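Long-range contacts in putative alpha-N-acetylgalactosaminidase (PDB 3CC1), which is a putative glycoside hydrolase that probably removes terminal alpha-linked N-acetylgalactosamine from glycans: residues D20-S25 and I280-V285; G161-Y166 and I199-R204. All blocks are in the same frame, centred on the assembly; numbering follows the deposited sequence.

Both contacts lie in the part of the chain built like a (beta/alpha)8 barrel, but at different levels. Contact 1 joins the end of the short helix 19-22 and the turn after it to the end of strand 279-280 and the loop that follows. Contact 2 packs two helices on the outside of the parallel sheet. Their centres are 31 Å apart, and their nearest atoms about 18 Å. Along the chain, contact 2 is nested inside the loop that contact 1 closes. Contact 1 is on the side where enzymes of this fold carry their active sites. Its Arg283 side chain is about 3 Å from a bound glycerol, probably from the crystallisation liquor. The polyether-binding residues, such as Tyr369 and Phe398, belong to neither contact.

Contact 1 of 2, residues D20-S25 and I280-V285; sequences DCYGAS and IGIRSV
The guanidinium of Arg283 lies against the ring of Tyr22, and the two planes are only 25° apart. CD1 of Tyr22 sits over one guanidinium face, near its rim, 3.5 Å from NH1 of Arg283. The arginine chain bends at chi3 (-52°), and its end comes close to Ser25. There it grips Ser25 side-on. Arg283 NE donates to Ser25 OG at 2.8 Å, close to the guanidinium plane. Arg283 NH2 reaches Ser25 O at 2.9 Å, from above the carbonyl plane, and adds a weak bond to OG. Glu30 takes NH1 in a salt bridge, so the group is held on several sides. Ser25 OG, between the backbone N and the carbonyl carbon (chi1 79°), also donates to Tyr22 O at 2.9 Å. It thus links the arginine to the turn. Tyr22 and Ile282 run side by side in the same direction, with CE1 of Tyr22 3.8 Å from CG2 of Ile282. The tyrosine OH bonds to Glu320. Two backbone bonds also hold the segments together: Gly281 N to Asp20 O at 2.8 Å and Arg283 N to Cys21 O at 3.0 Å. Both lie in the carbonyl plane. Gly23 has positive phi, and a CB on it would collide with Arg283 O. Val285 packs on Asn143 of the second subunit. The result is a short helix, 19-22, ended by a type II' beta turn from Tyr22 to Ser25 and clasped by a distant loop, in the loop layer beyond the barrel strands.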
# COMPACT_ATOMS: atom_id res chain seq x y z
N ASP A 20 -20.17 21.91 9.14
CA ASP A 20 -19.16 22.44 8.19
C ASP A 20 -19.20 23.98 8.07
O ASP A 20 -18.21 24.60 7.70
CB ASP A 20 -19.30 21.83 6.79
CG ASP A 20 -18.80 20.39 6.68
OD1 ASP A 20 -18.37 19.75 7.68
OD2 ASP A 20 -18.84 19.89 5.52
N CYS A 21 -20.35 24.58 8.38
CA CYS A 21 -20.53 26.04 8.33
C CYS A 21 -20.31 26.69 9.68
O CYS A 21 -19.65 27.72 9.75
CB CYS A 21 -21.88 26.47 7.71
SG CYS A 21 -23.34 25.46 8.19
N TYR A 22 -20.83 26.09 10.76
CA TYR A 22 -20.85 26.77 12.07
C TYR A 22 -20.17 25.98 13.20
O TYR A 22 -20.15 26.40 14.36
CB TYR A 22 -22.29 27.14 12.49
CG TYR A 22 -22.92 28.08 11.51
CD1 TYR A 22 -22.36 29.33 11.29
CD2 TYR A 22 -24.02 27.69 10.73
CE1 TYR A 22 -22.88 30.19 10.36
CE2 TYR A 22 -24.55 28.55 9.79
CZ TYR A 22 -23.99 29.81 9.62
OH TYR A 22 -24.48 30.68 8.67
N GLY A 23 -19.59 24.85 12.85
CA GLY A 23 -18.90 24.04 13.82
C GLY A 23 -19.80 23.62 14.95
O GLY A 23 -20.92 23.11 14.72
N ALA A 24 -19.30 23.84 16.17
CA ALA A 24 -20.02 23.48 17.40
C ALA A 24 -20.98 24.60 17.87
O ALA A 24 -21.65 24.46 18.88
CB ALA A 24 -19.00 23.12 18.54
N SER A 25 -21.07 25.69 17.11
CA SER A 25 -21.61 26.95 17.64
C SER A 25 -22.88 27.48 16.95
O SER A 25 -23.24 28.66 17.13
CB SER A 25 -20.52 28.04 17.55
OG SER A 25 -20.44 28.54 16.22
N ILE A 280 -18.95 27.59 3.54
CA ILE A 280 -18.55 26.78 4.68
C ILE A 280 -17.46 27.51 5.45
O ILE A 280 -16.93 28.50 4.97
CB ILE A 280 -18.06 25.35 4.23
CG1 ILE A 280 -16.89 25.43 3.25
CG2 ILE A 280 -19.20 24.54 3.64
CD1 ILE A 280 -16.41 24.06 2.68
N GLY A 281 -17.15 27.01 6.64
CA GLY A 281 -16.05 27.50 7.43
C GLY A 281 -16.29 28.84 8.09
O GLY A 281 -15.35 29.55 8.43
N ILE A 282 -17.57 29.20 8.27
CA ILE A 282 -17.94 30.53 8.79
C ILE A 282 -17.46 30.67 10.24
O ILE A 282 -16.81 31.66 10.58
CB ILE A 282 -19.45 30.82 8.62
CG1 ILE A 282 -19.81 30.76 7.14
CG2 ILE A 282 -19.84 32.20 9.18
CD1 ILE A 282 -21.28 30.84 6.84
N ARG A 283 -17.74 29.67 11.07
CA ARG A 283 -17.17 29.58 12.40
C ARG A 283 -16.77 28.13 12.56
O ARG A 283 -17.58 27.29 12.85
CB ARG A 283 -18.17 30.00 13.49
CG ARG A 283 -18.65 31.47 13.38
CD ARG A 283 -19.45 31.95 14.58
NE ARG A 283 -20.57 31.06 14.91
CZ ARG A 283 -21.79 31.13 14.40
NH1 ARG A 283 -22.08 32.04 13.49
NH2 ARG A 283 -22.74 30.28 14.81
N SER A 284 -15.50 27.85 12.26
CA SER A 284 -14.98 26.49 12.03
C SER A 284 -13.47 26.46 12.24
O SER A 284 -12.71 27.28 11.69
CB SER A 284 -15.30 26.03 10.62
OG SER A 284 -14.95 24.68 10.43
N VAL A 285 -13.01 25.48 12.99
CA VAL A 285 -11.59 25.37 13.32
C VAL A 285 -10.94 24.01 12.94
O VAL A 285 -9.76 23.81 13.20
CB VAL A 285 -11.34 25.67 14.83
CG1 VAL A 285 -11.70 27.14 15.14
CG2 VAL A 285 -12.12 24.70 15.74

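Contact 2 of 2, residues G161-Y166 and I199-R204; sequences GAQSYY and IKMIQR. With SO4 (sulfate ion), chain D.
Two donors grip OE1 of Gln163: NE of Arg204 at 3.3 Å and a water at 2.6 Å. The arginine bond is nearly straight (171°). It uses the in-plane N-H of the guanidinium but meets the amide oxygen from above the carbonyl plane. NE2 of the same amide also has two partners, the backbone O of Met201 at 3.0 Å and Asn167 OD1. Gln163 gets there with CG anti to the backbone N and a bend at chi2 (65°), and its chain slides past that of Met201 in the opposite direction. Replacing Gln163 by an alanine would remove both inter-helix hydrogen bonds and would probably loosen Arg204 and leave Met201 O without this donor. Alongside the amide, Met201, a selenomethionine, rests its SE 3.6 Å from CB of Ala162. Its CE meets the Tyr166 ring at the edge, 3.6 Å from CE2. Ile202 lies over a face of that ring, its CG1 3.8 Å from the centroid in a CH-pi contact. The Tyr166 OH bonds to Glu198. A sulfate, probably from the crystallisation liquor, sits at the N-terminus of helix 162-175, bound by Gly161 N, Ser164 N and Ser164 OG. The segments 162-166 and 199-204 cross at -50°. Their helices, 162-175 and 196-208, flank strand 180-184 in sequence, as neighbouring helices do in the outer layer of a (beta/alpha)8 barrel.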
# COMPACT_ATOMS: atom_id res chain seq x y z
N GLY A 161 -28.42 0.78 36.64
CA GLY A 161 -28.74 2.20 36.40
C GLY A 161 -28.23 2.78 35.10
O GLY A 161 -28.61 3.89 34.70
N ALA A 162 -27.37 2.02 34.41
CA ALA A 162 -26.78 2.48 33.15
C ALA A 162 -27.85 2.59 32.05
O ALA A 162 -27.90 3.60 31.29
CB ALA A 162 -25.64 1.53 32.71
N GLN A 163 -28.68 1.56 31.93
CA GLN A 163 -29.73 1.53 30.92
C GLN A 163 -30.72 2.65 31.22
O GLN A 163 -31.25 3.30 30.32
CB GLN A 163 -30.45 0.17 30.90
CG GLN A 163 -31.53 0.11 29.83
CD GLN A 163 -30.95 0.20 28.45
OE1 GLN A 163 -30.19 -0.69 28.04
NE2 GLN A 163 -31.31 1.24 27.71
N SER A 164 -30.95 2.88 32.51
CA SER A 164 -31.90 3.92 32.94
C SER A 164 -31.45 5.30 32.49
O SER A 164 -32.25 6.12 32.04
CB SER A 164 -32.08 3.93 34.46
OG SER A 164 -32.76 2.77 34.89
N TYR A 165 -30.15 5.54 32.61
CA TYR A 165 -29.58 6.79 32.11
C TYR A 165 -29.85 7.01 30.64
O TYR A 165 -30.37 8.05 30.24
CB TYR A 165 -28.07 6.88 32.39
CG TYR A 165 -27.56 8.19 31.93
CD1 TYR A 165 -27.94 9.36 32.57
CD2 TYR A 165 -26.79 8.30 30.79
CE1 TYR A 165 -27.54 10.62 32.10
CE2 TYR A 165 -26.35 9.55 30.34
CZ TYR A 165 -26.73 10.70 30.97
OH TYR A 165 -26.28 11.95 30.50
N TYR A 166 -29.54 6.01 29.83
CA TYR A 166 -29.77 6.13 28.39
C TYR A 166 -31.26 6.25 28.08
O TYR A 166 -31.67 7.02 27.23
CB TYR A 166 -29.06 5.00 27.61
CG TYR A 166 -27.59 5.32 27.32
CD1 TYR A 166 -27.25 6.46 26.64
CD2 TYR A 166 -26.56 4.49 27.75
CE1 TYR A 166 -25.94 6.76 26.35
CE2 TYR A 166 -25.23 4.79 27.47
CZ TYR A 166 -24.92 5.91 26.77
OH TYR A 166 -23.60 6.21 26.47
N ILE A 199 -23.53 0.45 22.93
CA ILE A 199 -24.42 0.56 21.75
C ILE A 199 -25.74 -0.15 21.95
O ILE A 199 -26.78 0.36 21.58
CB ILE A 199 -23.76 0.01 20.43
CG1 ILE A 199 -22.65 0.99 19.94
CG2 ILE A 199 -24.84 -0.21 19.32
CD1 ILE A 199 -21.68 0.31 18.99
N LYS A 200 -25.70 -1.35 22.50
CA LYS A 200 -26.93 -2.11 22.71
C LYS A 200 -27.89 -1.34 23.63
O LYS A 200 -29.11 -1.33 23.39
CB LYS A 200 -26.64 -3.51 23.25
CG LYS A 200 -25.80 -4.42 22.32
CD LYS A 200 -25.69 -5.83 22.95
CE LYS A 200 -24.73 -6.79 22.23
NZ LYS A 200 -24.97 -8.22 22.70
N MSE A 201 -27.35 -0.67 24.65
CA MSE A 201 -28.19 0.12 25.56
C MSE A 201 -28.84 1.31 24.84
O MSE A 201 -30.00 1.60 25.08
CB MSE A 201 -27.39 0.66 26.75
CG MSE A 201 -27.01 -0.42 27.72
SE MSE A 201 -26.26 0.25 29.39
CE MSE A 201 -24.86 1.40 28.71
N ILE A 202 -28.06 1.99 23.99
CA ILE A 202 -28.55 3.14 23.25
C ILE A 202 -29.71 2.65 22.39
O ILE A 202 -30.76 3.26 22.31
CB ILE A 202 -27.43 3.84 22.43
CG1 ILE A 202 -26.46 4.52 23.42
CG2 ILE A 202 -28.03 4.82 21.40
CD1 ILE A 202 -25.06 4.87 22.87
N GLN A 203 -29.52 1.49 21.79
CA GLN A 203 -30.51 0.95 20.87
C GLN A 203 -31.82 0.62 21.58
O GLN A 203 -32.92 0.94 21.11
CB GLN A 203 -29.95 -0.25 20.12
CG GLN A 203 -28.92 0.14 19.06
CD GLN A 203 -28.24 -1.07 18.43
OE1 GLN A 203 -28.03 -2.08 19.09
NE2 GLN A 203 -27.90 -0.96 17.15
N ARG A 204 -31.69 0.02 22.75
CA ARG A 204 -32.84 -0.29 23.58
C ARG A 204 -33.56 0.95 24.06
O ARG A 204 -34.80 0.97 24.13
CB ARG A 204 -32.42 -1.15 24.77
CG ARG A 204 -32.06 -2.53 24.35
CD ARG A 204 -31.99 -3.47 25.52
NE ARG A 204 -30.72 -3.35 26.20
CZ ARG A 204 -29.70 -4.18 26.00
NH1 ARG A 204 -29.82 -5.18 25.15
NH2 ARG A 204 -28.56 -3.99 26.65
S SO4 D . -31.28 -0.51 34.90
O1 SO4 D . -31.96 -1.18 33.80
O2 SO4 D . -30.02 -1.14 35.29
O3 SO4 D . -32.12 -0.52 36.08
O4 SO4 D . -31.02 0.90 34.59
O HOH W 1 -30.14 -3.12 28.85